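Local coordinates for serine protease inhibitor 2 (Anopheles gambiae, PDB 3PZF), which inhibits the clip-domain serine proteases CLIPB9, CLIPB10 and CLIPB4, thereby restraining phenoloxidase activation and melanization in mosquito hemolymph, at residues N160-T168 against I333-I341; N226-I234 against R263-L273. All coordinates share one frame; numbering follows the deposited sequence.

Interaction 1: residues N160-T168 against I333-I341; sequences NGRLREIVT and IFQKAGITI
K336, L163 and I166 bring the loop that follows helix 144-158 down onto β-sheet A, the large sheet of the serpin fold, whose strand 332-341 pairs with strand 177-188. The two segments run in roughly opposite directions. K336 is buried, yet its extended chain suits this place: the methylenes lie against L163 and I166 while the amine reaches the backbone of the loop. There NZ donates to E165 O at 2.8 Å, with a C=O...N angle of 158°. The first bond of the E165 side chain points away from the strand, but the chain bends at chi2 (-79°) and sets OE1 3.5 Å from K336 NZ, a salt bridge. One water joins the set: it accepts from K336 NZ and from R164 N, and donates to E165 OE1 at 2.8 Å. D291 lies at a longer, weak ion-pair distance from the same amine. Farther along, R162 NH2 makes two weak bonds across the contact, 3.4 Å to T340 OG1 and 3.4 Å to I339 O, the latter in the guanidinium plane. Its firmer partner is E347 of the hinge region, which makes a salt bridge with R162 NE and a hydrogen bond with T340 OG1. Glycine suits position 338, because one face of the guanidinium lies on it, with R162 NH2 3.8 Å from G338 CA. N152 of helix 144-158 satisfies the backbone at I166 N and V167 O. The apolar part is close: I166 CD1 presses to 3.4 Å of K336 CB and also meets F334 CB. Beyond it V167 CG1 sits over one face of the F334 ring, 3.8 Å from the centroid and 17° off the ring normal, a CH-π contact.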
loop_
_atom_site.group_PDB
_atom_site.type_symbol
_atom_site.label_atom_id
_atom_site.label_comp_id
_atom_site.label_asym_id
_atom_site.label_seq_id
_atom_site.Cartn_x
_atom_site.Cartn_y
_atom_site.Cartn_z
ATOM N N ASN A 160 -5.144 12.506 9.285
ATOM C CA ASN A 160 -6.028 13.665 9.184
ATOM C C ASN A 160 -7.495 13.254 9.318
ATOM O O ASN A 160 -8.385 13.843 8.690
ATOM C CB ASN A 160 -5.791 14.390 7.854
ATOM C CG ASN A 160 -6.440 15.764 7.810
ATOM O OD1 ASN A 160 -6.398 16.519 8.786
ATOM N ND2 ASN A 160 -7.050 16.096 6.672
ATOM N N GLY A 161 -7.739 12.229 10.131
ATOM C CA GLY A 161 -9.081 11.728 10.363
ATOM C C GLY A 161 -9.660 10.852 9.250
ATOM O O GLY A 161 -10.828 10.425 9.341
ATOM N N ARG A 162 -8.867 10.566 8.217
ATOM C CA ARG A 162 -9.340 9.744 7.105
ATOM C C ARG A 162 -9.624 8.356 7.630
ATOM O O ARG A 162 -10.571 7.705 7.196
ATOM C CB ARG A 162 -8.303 9.688 5.981
ATOM C CG ARG A 162 -8.697 8.813 4.774
ATOM C CD ARG A 162 -10.022 9.236 4.135
ATOM N NE ARG A 162 -10.368 8.337 3.026
ATOM C CZ ARG A 162 -10.928 7.138 3.180
ATOM N NH1 ARG A 162 -11.237 6.700 4.404
ATOM N NH2 ARG A 162 -11.201 6.392 2.117
ATOM N N LEU A 163 -8.790 7.918 8.575
ATOM C CA LEU A 163 -8.961 6.641 9.257
ATOM C C LEU A 163 -9.080 6.949 10.750
ATOM O O LEU A 163 -8.338 7.785 11.268
ATOM C CB LEU A 163 -7.738 5.727 9.050
ATOM C CG LEU A 163 -7.266 5.450 7.616
ATOM C CD1 LEU A 163 -6.013 4.585 7.626
ATOM C CD2 LEU A 163 -8.394 4.807 6.784
ATOM N N ARG A 164 -9.981 6.245 11.431
ATOM C CA ARG A 164 -10.363 6.572 12.801
ATOM C C ARG A 164 -10.029 5.468 13.791
ATOM O O ARG A 164 -9.978 5.710 14.986
ATOM C CB ARG A 164 -11.872 6.816 12.868
ATOM C CG ARG A 164 -12.386 7.954 12.003
ATOM C CD ARG A 164 -12.004 9.308 12.578
ATOM N NE ARG A 164 -12.564 10.405 11.791
ATOM C CZ ARG A 164 -12.847 11.610 12.277
ATOM N NH1 ARG A 164 -12.631 11.885 13.559
ATOM N NH2 ARG A 164 -13.355 12.540 11.480
ATOM N N GLU A 165 -9.836 4.245 13.312
ATOM C CA GLU A 165 -9.539 3.150 14.224
ATOM C C GLU A 165 -8.965 1.981 13.472
ATOM O O GLU A 165 -9.188 1.816 12.267
ATOM C CB GLU A 165 -10.793 2.680 14.964
ATOM C CG GLU A 165 -11.772 1.930 14.081
ATOM C CD GLU A 165 -12.613 2.866 13.225
ATOM O OE1 GLU A 165 -12.905 2.530 12.050
ATOM O OE2 GLU A 165 -12.992 3.939 13.743
ATOM N N ILE A 166 -8.240 1.150 14.198
ATOM C CA ILE A 166 -7.618 0.005 13.583
ATOM C C ILE A 166 -7.648 -1.219 14.492
ATOM O O ILE A 166 -7.523 -2.337 14.016
ATOM C CB ILE A 166 -6.185 0.348 13.161
ATOM C CG1 ILE A 166 -5.602 -0.749 12.275
ATOM C CG2 ILE A 166 -5.291 0.565 14.387
ATOM C CD1 ILE A 166 -4.313 -0.296 11.559
ATOM N N VAL A 167 -7.845 -1.028 15.794
ATOM C CA VAL A 167 -7.883 -2.178 16.690
ATOM C C VAL A 167 -9.052 -2.075 17.673
ATOM O O VAL A 167 -9.583 -1.000 17.914
ATOM C CB VAL A 167 -6.576 -2.336 17.518
ATOM C CG1 VAL A 167 -5.358 -2.566 16.614
ATOM C CG2 VAL A 167 -6.367 -1.127 18.438
ATOM N N THR A 168 -9.464 -3.212 18.208
ATOM C CA THR A 168 -10.407 -3.240 19.326
ATOM C C THR A 168 -9.675 -3.833 20.520
ATOM O O THR A 168 -8.632 -4.449 20.344
ATOM C CB THR A 168 -11.627 -4.120 19.005
ATOM O OG1 THR A 168 -11.196 -5.474 18.820
ATOM C CG2 THR A 168 -12.344 -3.623 17.748
ATOM N N ILE A 333 0.956 -7.425 13.889
ATOM C CA ILE A 333 1.241 -6.339 12.965
ATOM C C ILE A 333 -0.068 -5.950 12.301
ATOM O O ILE A 333 -0.775 -6.801 11.751
ATOM C CB ILE A 333 2.253 -6.760 11.861
ATOM C CG1 ILE A 333 3.566 -7.213 12.517
ATOM C CG2 ILE A 333 2.505 -5.610 10.895
ATOM C CD1 ILE A 333 4.610 -7.704 11.527
ATOM N N PHE A 334 -0.402 -4.667 12.351
ATOM C CA PHE A 334 -1.642 -4.196 11.728
ATOM C C PHE A 334 -1.314 -3.141 10.678
ATOM O O PHE A 334 -0.446 -2.289 10.894
ATOM C CB PHE A 334 -2.574 -3.570 12.773
ATOM C CG PHE A 334 -3.102 -4.542 13.809
ATOM C CD1 PHE A 334 -4.151 -5.401 13.506
ATOM C CD2 PHE A 334 -2.585 -4.552 15.093
ATOM C CE1 PHE A 334 -4.646 -6.279 14.461
ATOM C CE2 PHE A 334 -3.067 -5.433 16.054
ATOM C CZ PHE A 334 -4.106 -6.289 15.736
ATOM N N GLN A 335 -2.009 -3.178 9.539
ATOM C CA GLN A 335 -1.883 -2.099 8.580
ATOM C C GLN A 335 -3.276 -1.671 8.146
ATOM O O GLN A 335 -4.160 -2.516 7.961
ATOM C CB GLN A 335 -1.106 -2.546 7.324
ATOM C CG GLN A 335 -1.045 -1.447 6.285
ATOM C CD GLN A 335 -0.137 -1.759 5.084
ATOM O OE1 GLN A 335 0.984 -1.242 4.970
ATOM N NE2 GLN A 335 -0.650 -2.550 4.160
ATOM N N LYS A 336 -3.495 -0.373 8.004
ATOM C CA LYS A 336 -4.778 0.083 7.443
ATOM C C LYS A 336 -4.518 1.202 6.447
ATOM O O LYS A 336 -3.591 1.997 6.607
ATOM C CB LYS A 336 -5.721 0.576 8.534
ATOM C CG LYS A 336 -7.143 0.934 8.017
ATOM C CD LYS A 336 -8.139 1.041 9.243
ATOM C CE LYS A 336 -9.603 1.106 8.776
ATOM N NZ LYS A 336 -10.609 1.043 9.936
ATOM N N ALA A 337 -5.339 1.242 5.399
ATOM C CA ALA A 337 -5.213 2.241 4.332
ATOM C C ALA A 337 -6.600 2.622 3.848
ATOM O O ALA A 337 -7.454 1.754 3.736
ATOM C CB ALA A 337 -4.425 1.665 3.167
ATOM N N GLY A 338 -6.814 3.898 3.542
ATOM C CA GLY A 338 -8.059 4.304 2.884
ATOM C C GLY A 338 -7.739 4.818 1.489
ATOM O O GLY A 338 -6.647 5.296 1.235
ATOM N N ILE A 339 -8.683 4.738 0.571
ATOM C CA ILE A 339 -8.441 5.250 -0.788
ATOM C C ILE A 339 -9.779 5.760 -1.289
ATOM O O ILE A 339 -10.817 5.182 -0.992
ATOM C CB ILE A 339 -7.905 4.168 -1.726
ATOM C CG1 ILE A 339 -7.479 4.755 -3.099
ATOM C CG2 ILE A 339 -8.926 3.025 -1.868
ATOM C CD1 ILE A 339 -6.249 5.727 -3.047
ATOM N N THR A 340 -9.723 6.864 -2.026
ATOM C CA THR A 340 -10.889 7.457 -2.679
ATOM C C THR A 340 -10.464 7.860 -4.071
ATOM O O THR A 340 -9.345 8.342 -4.260
ATOM C CB THR A 340 -11.312 8.717 -1.939
ATOM O OG1 THR A 340 -11.601 8.389 -0.567
ATOM C CG2 THR A 340 -12.563 9.356 -2.613
ATOM N N ILE A 341 -11.300 7.625 -5.076
ATOM C CA ILE A 341 -11.125 8.362 -6.323
ATOM C C ILE A 341 -12.465 8.999 -6.702
ATOM O O ILE A 341 -13.540 8.384 -6.568
ATOM C CB ILE A 341 -10.551 7.524 -7.543
ATOM C CG1 ILE A 341 -11.553 6.466 -8.031
ATOM C CG2 ILE A 341 -9.161 6.907 -7.181
ATOM C CD1 ILE A 341 -11.117 5.729 -9.309
HETATM O O HOH W 1 -11.404 4.045 10.160
#

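Interaction 2: residues N226-I234 against R263-L273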
loop_
_atom_site.group_PDB
_atom_site.type_symbol
_atom_site.label_atom_id
_atom_site.label_comp_id
_atom_site.label_asym_id
_atom_site.label_seq_id
_atom_site.Cartn_x
_atom_site.Cartn_y
_atom_site.Cartn_z
ATOM N N ASN A 226 -3.316 -2.257 -24.510
ATOM C CA ASN A 226 -4.062 -3.475 -24.280
ATOM C C ASN A 226 -3.057 -4.593 -24.292
ATOM O O ASN A 226 -2.507 -4.954 -25.347
ATOM C CB ASN A 226 -5.133 -3.689 -25.351
ATOM C CG ASN A 226 -6.096 -4.828 -25.019
ATOM O OD1 ASN A 226 -6.900 -5.220 -25.878
ATOM N ND2 ASN A 226 -6.038 -5.355 -23.814
ATOM N N SER A 227 -2.736 -5.091 -23.105
ATOM C CA SER A 227 -1.645 -6.053 -22.980
ATOM C C SER A 227 -2.060 -7.447 -23.403
ATOM O O SER A 227 -2.897 -8.073 -22.766
ATOM C CB SER A 227 -1.141 -6.100 -21.542
ATOM O OG SER A 227 -0.223 -7.181 -21.391
ATOM N N ALA A 228 -1.464 -7.937 -24.488
ATOM C CA ALA A 228 -1.724 -9.297 -24.933
ATOM C C ALA A 228 -1.187 -10.298 -23.908
ATOM O O ALA A 228 -1.805 -11.334 -23.638
ATOM C CB ALA A 228 -1.073 -9.529 -26.304
ATOM N N ASP A 229 -0.039 -9.956 -23.336
ATOM C CA ASP A 229 0.666 -10.809 -22.388
ATOM C C ASP A 229 -0.168 -11.043 -21.118
ATOM O O ASP A 229 -0.334 -12.187 -20.684
ATOM C CB ASP A 229 2.012 -10.156 -22.043
ATOM C CG ASP A 229 2.966 -11.096 -21.330
ATOM O OD1 ASP A 229 3.320 -12.135 -21.928
ATOM O OD2 ASP A 229 3.393 -10.778 -20.189
ATOM N N LEU A 230 -0.715 -9.969 -20.546
ATOM C CA LEU A 230 -1.472 -10.074 -19.284
ATOM C C LEU A 230 -2.957 -10.373 -19.499
ATOM O O LEU A 230 -3.648 -10.782 -18.570
ATOM C CB LEU A 230 -1.351 -8.787 -18.458
ATOM C CG LEU A 230 0.050 -8.393 -17.983
ATOM C CD1 LEU A 230 -0.022 -7.191 -17.036
ATOM C CD2 LEU A 230 0.760 -9.551 -17.304
ATOM N N GLY A 231 -3.455 -10.146 -20.713
ATOM C CA GLY A 231 -4.879 -10.270 -20.971
ATOM C C GLY A 231 -5.675 -9.149 -20.326
ATOM O O GLY A 231 -6.760 -9.373 -19.797
ATOM N N ALA A 232 -5.159 -7.927 -20.398
ATOM C CA ALA A 232 -5.770 -6.807 -19.683
ATOM C C ALA A 232 -5.360 -5.483 -20.287
ATOM O O ALA A 232 -4.246 -5.354 -20.812
ATOM C CB ALA A 232 -5.303 -6.832 -18.197
ATOM N N GLN A 233 -6.235 -4.489 -20.168
ATOM C CA GLN A 233 -5.876 -3.129 -20.532
ATOM C C GLN A 233 -5.189 -2.482 -19.372
ATOM O O GLN A 233 -5.526 -2.744 -18.205
ATOM C CB GLN A 233 -7.119 -2.331 -20.905
ATOM C CG GLN A 233 -7.715 -2.717 -22.293
ATOM C CD GLN A 233 -9.102 -2.120 -22.444
ATOM O OE1 GLN A 233 -10.020 -2.486 -21.696
ATOM N NE2 GLN A 233 -9.254 -1.175 -23.384
ATOM N N ILE A 234 -4.182 -1.669 -19.665
ATOM C CA ILE A 234 -3.543 -0.923 -18.601
ATOM C C ILE A 234 -3.600 0.562 -18.907
ATOM O O ILE A 234 -3.355 0.972 -20.034
ATOM C CB ILE A 234 -2.080 -1.387 -18.427
ATOM C CG1 ILE A 234 -2.058 -2.914 -18.223
ATOM C CG2 ILE A 234 -1.471 -0.685 -17.259
ATOM C CD1 ILE A 234 -0.664 -3.513 -18.066
ATOM N N ARG A 263 -0.659 -13.918 -13.912
ATOM C CA ARG A 263 0.223 -13.563 -15.021
ATOM C C ARG A 263 1.198 -12.484 -14.614
ATOM O O ARG A 263 2.208 -12.273 -15.282
ATOM C CB ARG A 263 -0.589 -13.047 -16.225
ATOM C CG ARG A 263 -1.372 -14.125 -16.979
ATOM C CD ARG A 263 -0.430 -15.091 -17.679
ATOM N NE ARG A 263 0.413 -14.414 -18.665
ATOM C CZ ARG A 263 1.503 -14.943 -19.213
ATOM N NH1 ARG A 263 1.898 -16.164 -18.869
ATOM N NH2 ARG A 263 2.203 -14.245 -20.102
ATOM N N ILE A 264 0.882 -11.780 -13.531
ATOM C CA ILE A 264 1.701 -10.656 -13.102
ATOM C C ILE A 264 2.841 -11.082 -12.205
ATOM O O ILE A 264 2.637 -11.787 -11.223
ATOM C CB ILE A 264 0.864 -9.623 -12.341
ATOM C CG1 ILE A 264 -0.108 -8.930 -13.310
ATOM C CG2 ILE A 264 1.766 -8.595 -11.674
ATOM C CD1 ILE A 264 -1.082 -8.022 -12.589
ATOM N N ASN A 265 4.048 -10.646 -12.566
ATOM C CA ASN A 265 5.231 -10.804 -11.729
ATOM C C ASN A 265 6.120 -9.627 -12.079
ATOM O O ASN A 265 5.744 -8.815 -12.913
ATOM C CB ASN A 265 5.912 -12.150 -11.979
ATOM C CG ASN A 265 6.196 -12.389 -13.457
ATOM O OD1 ASN A 265 7.012 -11.697 -14.046
ATOM N ND2 ASN A 265 5.523 -13.370 -14.051
ATOM N N SER A 266 7.273 -9.481 -11.440
ATOM C CA SER A 266 8.054 -8.271 -11.673
ATOM C C SER A 266 8.380 -8.051 -13.153
ATOM O O SER A 266 8.308 -6.924 -13.633
ATOM C CB SER A 266 9.353 -8.296 -10.868
ATOM O OG SER A 266 9.025 -8.187 -9.488
ATOM N N ALA A 267 8.813 -9.110 -13.840
ATOM C CA ALA A 267 9.235 -8.984 -15.239
ATOM C C ALA A 267 8.037 -8.768 -16.150
ATOM O O ALA A 267 8.094 -7.971 -17.071
ATOM C CB ALA A 267 10.015 -10.234 -15.676
ATOM N N SER A 268 6.953 -9.488 -15.913
ATOM C CA SER A 268 5.806 -9.389 -16.814
ATOM C C SER A 268 5.104 -8.040 -16.616
ATOM O O SER A 268 4.560 -7.470 -17.565
ATOM C CB SER A 268 4.834 -10.545 -16.613
ATOM O OG SER A 268 4.115 -10.384 -15.407
ATOM N N LEU A 269 5.140 -7.505 -15.392
ATOM C CA LEU A 269 4.543 -6.196 -15.148
ATOM C C LEU A 269 5.476 -5.142 -15.697
ATOM O O LEU A 269 5.039 -4.171 -16.304
ATOM C CB LEU A 269 4.265 -5.959 -13.649
ATOM C CG LEU A 269 3.571 -4.630 -13.303
ATOM C CD1 LEU A 269 2.179 -4.604 -13.891
ATOM C CD2 LEU A 269 3.539 -4.417 -11.745
ATOM N N HIS A 270 6.777 -5.351 -15.543
ATOM C CA HIS A 270 7.733 -4.455 -16.171
ATOM C C HIS A 270 7.431 -4.300 -17.670
ATOM O O HIS A 270 7.360 -3.182 -18.183
ATOM C CB HIS A 270 9.176 -4.946 -16.013
ATOM C CG HIS A 270 10.165 -4.020 -16.633
ATOM N ND1 HIS A 270 10.527 -2.828 -16.047
ATOM C CD2 HIS A 270 10.811 -4.064 -17.821
ATOM C CE1 HIS A 270 11.374 -2.193 -16.830
ATOM N NE2 HIS A 270 11.549 -2.918 -17.928
ATOM N N GLN A 271 7.290 -5.421 -18.380
ATOM C CA GLN A 271 7.084 -5.373 -19.830
ATOM C C GLN A 271 5.737 -4.760 -20.150
ATOM O O GLN A 271 5.625 -3.972 -21.073
ATOM C CB GLN A 271 7.156 -6.765 -20.437
ATOM C CG GLN A 271 7.010 -6.763 -21.971
ATOM C CD GLN A 271 6.936 -8.148 -22.533
ATOM O OE1 GLN A 271 7.674 -9.028 -22.118
ATOM N NE2 GLN A 271 6.054 -8.351 -23.499
ATOM N N ALA A 272 4.706 -5.108 -19.382
ATOM C CA ALA A 272 3.355 -4.593 -19.688
ATOM C C ALA A 272 3.375 -3.064 -19.576
ATOM O O ALA A 272 2.837 -2.374 -20.429
ATOM C CB ALA A 272 2.318 -5.182 -18.755
ATOM N N LEU A 273 4.043 -2.528 -18.560
ATOM C CA LEU A 273 4.118 -1.071 -18.420
ATOM C C LEU A 273 5.026 -0.478 -19.513
ATOM O O LEU A 273 4.787 0.629 -20.016
ATOM C CB LEU A 273 4.618 -0.662 -17.042
ATOM C CG LEU A 273 3.793 -1.201 -15.850
ATOM C CD1 LEU A 273 4.442 -0.780 -14.501
ATOM C CD2 LEU A 273 2.353 -0.796 -15.913
HETATM O O HOH W 2 3.712 -8.150 -20.043
#
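A272 faces L230 and I234 with a methyl small enough to let the helix come close: A272 CB lies 3.5 Å from L230 CD1 and likewise 3.5 Å from I234 CD1. This is the tight, buried half. L230 forks here, CD1 going to A272 and I264 while CD2 lies by the carbonyl of R263, and I234 CG2 reaches L273 CD2. The polar side, where R263 is exposed and D229 partly so, is more open to solvent. R263, bent at chi2 and chi3, folds back so that its NE donates to D229 O at 3.1 Å; NH2 adds a weak bond to that oxygen and a salt bridge to D229 OD1 at 3.0 Å. The carboxylate and guanidinium planes stand 72° apart, so the pair meets at one oxygen instead of side by side. A water donates to both D229 OD2 and S268 O, bridging the turn to the helix. S268 OG donates to R263 O at 2.7 Å and accepts from N265 N, while S268 N donates to N265 OD1. The contact thus joins two widespread motifs within the serpin fold: a β-hairpin with a G1 bulge at G231–A232 opposite S227, and a helix begun by an N265–S268 capping box.

Along the chain the order is 160-168, 226-234, 263-273 and 333-341, so interaction 2 forms entirely between the two halves of interaction 1. Their centres are 30 Å apart, on opposite sides of the chain's centre, and their nearest atoms are about 13 Å apart without touching. Strand 277-295 links them, pairing with strand 332-341 of interaction 1 and with strand 211-227, which enters the hairpin of interaction 2. Interaction 1 lies beside the hinge region, on the sheet that, in serpins generally, opens to take up the cleaved reactive loop during inhibition; interaction 2 packs helix 266-274 on the hairpin of strands 211-227 and 232-238, away from the hinge.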